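Local coordinates for penicillin-binding protein 1A (Mycobacterium tuberculosis, PDB 5CRF), which polymerises glycan strands and cross-links their peptides to build peptidoglycan, the present chain carrying its penicillin-sensitive transpeptidase domain, at residues T95-K100 / K148-T153; S154-M159 / P198-V203. One frame throughout, in Å; residues are numbered along the deposited sequence.

Both contacts lie in the interior of the transpeptidase domain and share helix 152-161: contact 1 holds its N-terminal start and the turn before it, contact 2 the following residues. Contact 1 is polar, the amino group of Lys-100 held by three oxygens beside the presumed acylation site, Ser-97. Contact 2, somewhat farther from the centre of the chain, is mostly apolar, with selenomethionine, tyrosine and valine packed together and one amide-to-phenol hydrogen bond at its less buried end, at Asn-200. Their centres are 10 Å apart and they touch directly, the Phe-99 ring lying against the carbonyl oxygen of Ile-202, which places segment 198-203 against the loop that carries Ser-97.

Contact 1 (T95-K100 / K148-T153); sequences TGSSFK and KMSLNT
Lys-100 reaches across to Ser-150 and Asn-152 along a nearly straight side chain that bends only at its last torsion. Its CB lies against the carbonyl oxygen of Val-203, with CG held between the backbone N and the carbonyl carbon (chi1 60°). CD passes 3.7 Å from Asn-152 OD1 and packs on the ring of Tyr-155. CE rests on backbone, 3.5 Å from Ser-150 CA and close to Leu-151 N. At chi4 (-89°) the chain then turns NZ back into a cluster of oxygens: it donates to Asn-152 OD1 at 2.6 Å, to Ser-150 OG at 3.0 Å and to Ser-97 O at 3.1 Å. The last bond uses a lone pair in the carbonyl plane, whereas the approach to Asn-152 OD1 is tilted 25° from the amide plane. Ser-97 and Lys-100 begin and end the SXXK motif of penicillin-binding proteins, and Ser-150 to Asn-152 form its SXN motif, set where a helix finishes in a Schellman motif and Leu-151 takes the N-cap position of the next. Ser-97, by similarity the acyl-ester nucleophile, points its CB at this turn, 3.3 Å from Ser-150 OG. Its hydroxyl is hydrogen-bonded to Glu-134 OE2 and Thr-294 N. Ser-150 OG also bonds Lys-291 NZ, from the KTG motif, so the two lysines share this hydroxyl.

Contact 2 (S154-M159 / P198-V203); sequences SYYRLM and PNNGIV
Asn-200 meets the hydroxyl end of Tyr-156, its amide plane nearly perpendicular to the ring. ND2 donates to Tyr-156 OH at 3.1 Å in a rather bent bond (143° at the hydrogen), with the hydroxyl lying 18° out of the amide plane. CB of Asn-200 presses on the same hydroxyl, and its backbone O lies 3.5 Å from CE of the selenomethionine Met-159. The bend of that chain at chi3 (68°) swings CE over the centre of the Tyr-156 ring, 3.9 Å above its plane, so the methyl covers the ring face while Asn-200 flanks it. Gly-201 continues the short 3-10 turn, its N in a weak bond to Asn-199 OD1. Ile-202 adds only a light touch, CG2 on the selenium. Val-203 buries the most surface of any residue here: its CB is 3.7 Å from Met-159 SE, CG1 lies 3.8 Å from Tyr-156 CD2, and CG2 packs against the backbone oxygen and CB of Tyr-155. Helix 152-161 is thereby joined to the turn that precedes strand 208-209. Helix 101-109 packs on Tyr-155 and Val-203, helix 166-176 on Met-159, Asn-200 and Ile-202, and strand 123-125 on Tyr-156.

Contact 1 (T95-K100 / K148-T153)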
# COMPACT_ATOMS: atom_id res chain seq x y z
N THR A 95 -5.12 6.91 4.54
CA THR A 95 -3.79 6.29 4.36
C THR A 95 -2.65 7.05 4.96
O THR A 95 -1.55 6.52 5.12
CB THR A 95 -3.52 6.12 2.86
OG1 THR A 95 -3.68 7.38 2.19
CG2 THR A 95 -4.50 5.10 2.30
N GLY A 96 -2.91 8.27 5.41
CA GLY A 96 -1.93 9.12 6.02
C GLY A 96 -0.61 9.19 5.29
O GLY A 96 -0.58 9.32 4.05
N SER A 97 0.49 9.05 6.02
CA SER A 97 1.80 9.22 5.43
C SER A 97 2.24 8.16 4.43
O SER A 97 3.35 8.27 3.87
CB SER A 97 2.87 9.39 6.55
OG SER A 97 2.76 8.39 7.54
N SER A 98 1.46 7.09 4.21
CA SER A 98 1.79 6.14 3.14
C SER A 98 1.38 6.60 1.74
O SER A 98 1.89 6.02 0.77
CB SER A 98 1.18 4.78 3.38
OG SER A 98 -0.23 4.77 3.38
N PHE A 99 0.49 7.59 1.63
CA PHE A 99 -0.01 7.95 0.30
C PHE A 99 1.02 8.73 -0.53
O PHE A 99 0.90 8.79 -1.72
CB PHE A 99 -1.27 8.79 0.38
CG PHE A 99 -2.22 8.53 -0.75
CD1 PHE A 99 -2.82 7.29 -0.91
CD2 PHE A 99 -2.52 9.53 -1.68
CE1 PHE A 99 -3.70 7.03 -1.97
CE2 PHE A 99 -3.37 9.29 -2.72
CZ PHE A 99 -3.95 8.04 -2.87
N LYS A 100 2.00 9.34 0.12
CA LYS A 100 2.89 10.28 -0.59
C LYS A 100 3.80 9.59 -1.61
O LYS A 100 4.37 10.26 -2.45
CB LYS A 100 3.68 11.15 0.39
CG LYS A 100 4.56 10.41 1.33
CD LYS A 100 5.32 11.43 2.19
CE LYS A 100 6.06 10.80 3.32
NZ LYS A 100 5.05 10.79 4.42
N LYS A 148 11.89 8.18 2.99
CA LYS A 148 12.32 7.31 4.07
C LYS A 148 11.95 7.86 5.47
O LYS A 148 11.48 7.09 6.34
CB LYS A 148 13.82 7.10 3.98
CG LYS A 148 14.38 6.23 5.08
CD LYS A 148 15.88 5.96 4.82
CE LYS A 148 16.71 7.18 4.96
NZ LYS A 148 18.11 6.69 4.72
N MSE A 149 12.17 9.16 5.66
CA MSE A 149 11.89 9.83 6.94
C MSE A 149 10.41 10.21 7.08
O MSE A 149 10.03 10.81 8.11
CB MSE A 149 12.82 11.06 7.06
CG MSE A 149 14.24 10.56 7.28
SE MSE A 149 15.40 12.17 7.42
CE MSE A 149 14.82 12.68 9.21
N SER A 150 9.59 9.94 6.08
CA SER A 150 8.16 10.21 6.09
C SER A 150 7.82 11.71 6.24
O SER A 150 6.95 12.14 7.05
CB SER A 150 7.42 9.29 7.11
OG SER A 150 6.15 9.03 6.55
N LEU A 151 8.55 12.53 5.50
CA LEU A 151 8.41 13.98 5.64
C LEU A 151 7.23 14.48 4.80
O LEU A 151 7.36 14.83 3.62
CB LEU A 151 9.72 14.72 5.33
CG LEU A 151 10.92 14.19 6.13
CD1 LEU A 151 12.24 14.86 5.73
CD2 LEU A 151 10.71 14.30 7.62
N ASN A 152 6.07 14.54 5.46
CA ASN A 152 4.88 15.10 4.81
C ASN A 152 5.09 16.54 4.33
O ASN A 152 4.54 16.91 3.30
CB ASN A 152 3.67 15.07 5.73
CG ASN A 152 3.07 13.68 5.86
OD1 ASN A 152 3.43 12.73 5.14
ND2 ASN A 152 2.13 13.55 6.79
N THR A 153 5.78 17.35 5.11
CA THR A 153 6.05 18.77 4.74
C THR A 153 6.76 18.85 3.39
O THR A 153 6.33 19.60 2.50
CB THR A 153 6.95 19.49 5.75
OG1 THR A 153 8.07 18.65 6.03
CG2 THR A 153 6.21 19.74 7.02

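Contact 2 (S154-M159 / P198-V203)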
# COMPACT_ATOMS: atom_id res chain seq x y z
N SER A 154 7.82 18.08 3.24
CA SER A 154 8.61 18.04 1.97
C SER A 154 7.69 17.68 0.79
O SER A 154 7.74 18.31 -0.28
CB SER A 154 9.67 16.96 2.08
OG SER A 154 10.59 17.21 3.12
N TYR A 155 6.85 16.66 0.97
CA TYR A 155 6.03 16.18 -0.12
C TYR A 155 4.88 17.13 -0.43
O TYR A 155 4.41 17.22 -1.55
CB TYR A 155 5.55 14.71 0.10
CG TYR A 155 6.63 13.78 -0.39
CD1 TYR A 155 7.72 13.44 0.40
CD2 TYR A 155 6.60 13.32 -1.68
CE1 TYR A 155 8.77 12.64 -0.11
CE2 TYR A 155 7.62 12.55 -2.20
CZ TYR A 155 8.68 12.19 -1.42
OH TYR A 155 9.64 11.40 -1.97
N TYR A 156 4.47 17.90 0.55
CA TYR A 156 3.44 18.90 0.33
C TYR A 156 4.03 20.01 -0.55
O TYR A 156 3.39 20.45 -1.54
CB TYR A 156 3.00 19.44 1.67
CG TYR A 156 1.69 20.19 1.69
CD1 TYR A 156 1.59 21.47 1.15
CD2 TYR A 156 0.56 19.64 2.31
CE1 TYR A 156 0.39 22.17 1.21
CE2 TYR A 156 -0.63 20.35 2.35
CZ TYR A 156 -0.69 21.61 1.82
OH TYR A 156 -1.85 22.33 1.82
N ARG A 157 5.24 20.44 -0.22
CA ARG A 157 5.95 21.41 -1.09
C ARG A 157 6.19 20.81 -2.46
O ARG A 157 5.98 21.50 -3.47
CB ARG A 157 7.28 21.84 -0.50
CG ARG A 157 7.19 22.64 0.79
CD ARG A 157 8.56 23.11 1.23
NE ARG A 157 8.46 24.03 2.33
CZ ARG A 157 8.48 23.72 3.61
NH1 ARG A 157 8.68 22.49 4.02
NH2 ARG A 157 8.32 24.68 4.52
N LEU A 158 6.66 19.55 -2.51
CA LEU A 158 6.86 18.89 -3.81
C LEU A 158 5.58 18.87 -4.66
O LEU A 158 5.62 19.25 -5.83
CB LEU A 158 7.43 17.49 -3.67
CG LEU A 158 7.82 16.79 -5.00
CD1 LEU A 158 9.00 17.45 -5.70
CD2 LEU A 158 8.11 15.34 -4.63
N MSE A 159 4.44 18.50 -4.07
CA MSE A 159 3.15 18.49 -4.81
C MSE A 159 2.84 19.86 -5.44
O MSE A 159 2.49 19.94 -6.63
CB MSE A 159 2.03 18.03 -3.90
CG MSE A 159 0.63 18.30 -4.44
SE MSE A 159 -0.70 18.02 -3.03
CE MSE A 159 -0.25 19.53 -1.86
N PRO A 198 -9.02 16.78 -6.20
CA PRO A 198 -8.75 16.72 -4.77
C PRO A 198 -8.24 18.03 -4.25
O PRO A 198 -7.74 18.85 -5.01
CB PRO A 198 -7.62 15.65 -4.66
CG PRO A 198 -6.91 15.78 -5.98
CD PRO A 198 -7.97 16.11 -7.00
N ASN A 199 -8.33 18.24 -2.95
CA ASN A 199 -7.58 19.32 -2.33
C ASN A 199 -6.15 18.88 -2.00
O ASN A 199 -5.79 17.71 -2.18
CB ASN A 199 -8.34 19.97 -1.17
CG ASN A 199 -8.51 19.06 0.02
OD1 ASN A 199 -7.79 18.09 0.21
ND2 ASN A 199 -9.49 19.40 0.85
N ASN A 200 -5.37 19.79 -1.47
CA ASN A 200 -3.99 19.55 -1.07
C ASN A 200 -3.80 18.41 -0.06
O ASN A 200 -2.73 17.77 -0.08
CB ASN A 200 -3.43 20.81 -0.47
CG ASN A 200 -3.23 21.91 -1.50
OD1 ASN A 200 -3.38 21.69 -2.67
ND2 ASN A 200 -2.87 23.08 -1.04
N GLY A 201 -4.83 18.10 0.74
CA GLY A 201 -4.73 17.02 1.73
C GLY A 201 -4.51 15.60 1.13
O GLY A 201 -4.20 14.66 1.86
N ILE A 202 -4.73 15.44 -0.16
CA ILE A 202 -4.41 14.15 -0.81
C ILE A 202 -3.01 13.69 -0.50
O ILE A 202 -2.81 12.48 -0.28
CB ILE A 202 -4.65 14.18 -2.33
CG1 ILE A 202 -4.52 12.79 -2.96
CG2 ILE A 202 -3.74 15.21 -3.02
CD1 ILE A 202 -5.02 12.73 -4.39
N VAL A 203 -2.04 14.58 -0.50
CA VAL A 203 -0.63 14.18 -0.25
C VAL A 203 -0.38 13.74 1.21
O VAL A 203 0.60 13.03 1.54
CB VAL A 203 0.35 15.30 -0.70
CG1 VAL A 203 0.32 16.49 0.27
CG2 VAL A 203 1.79 14.76 -0.87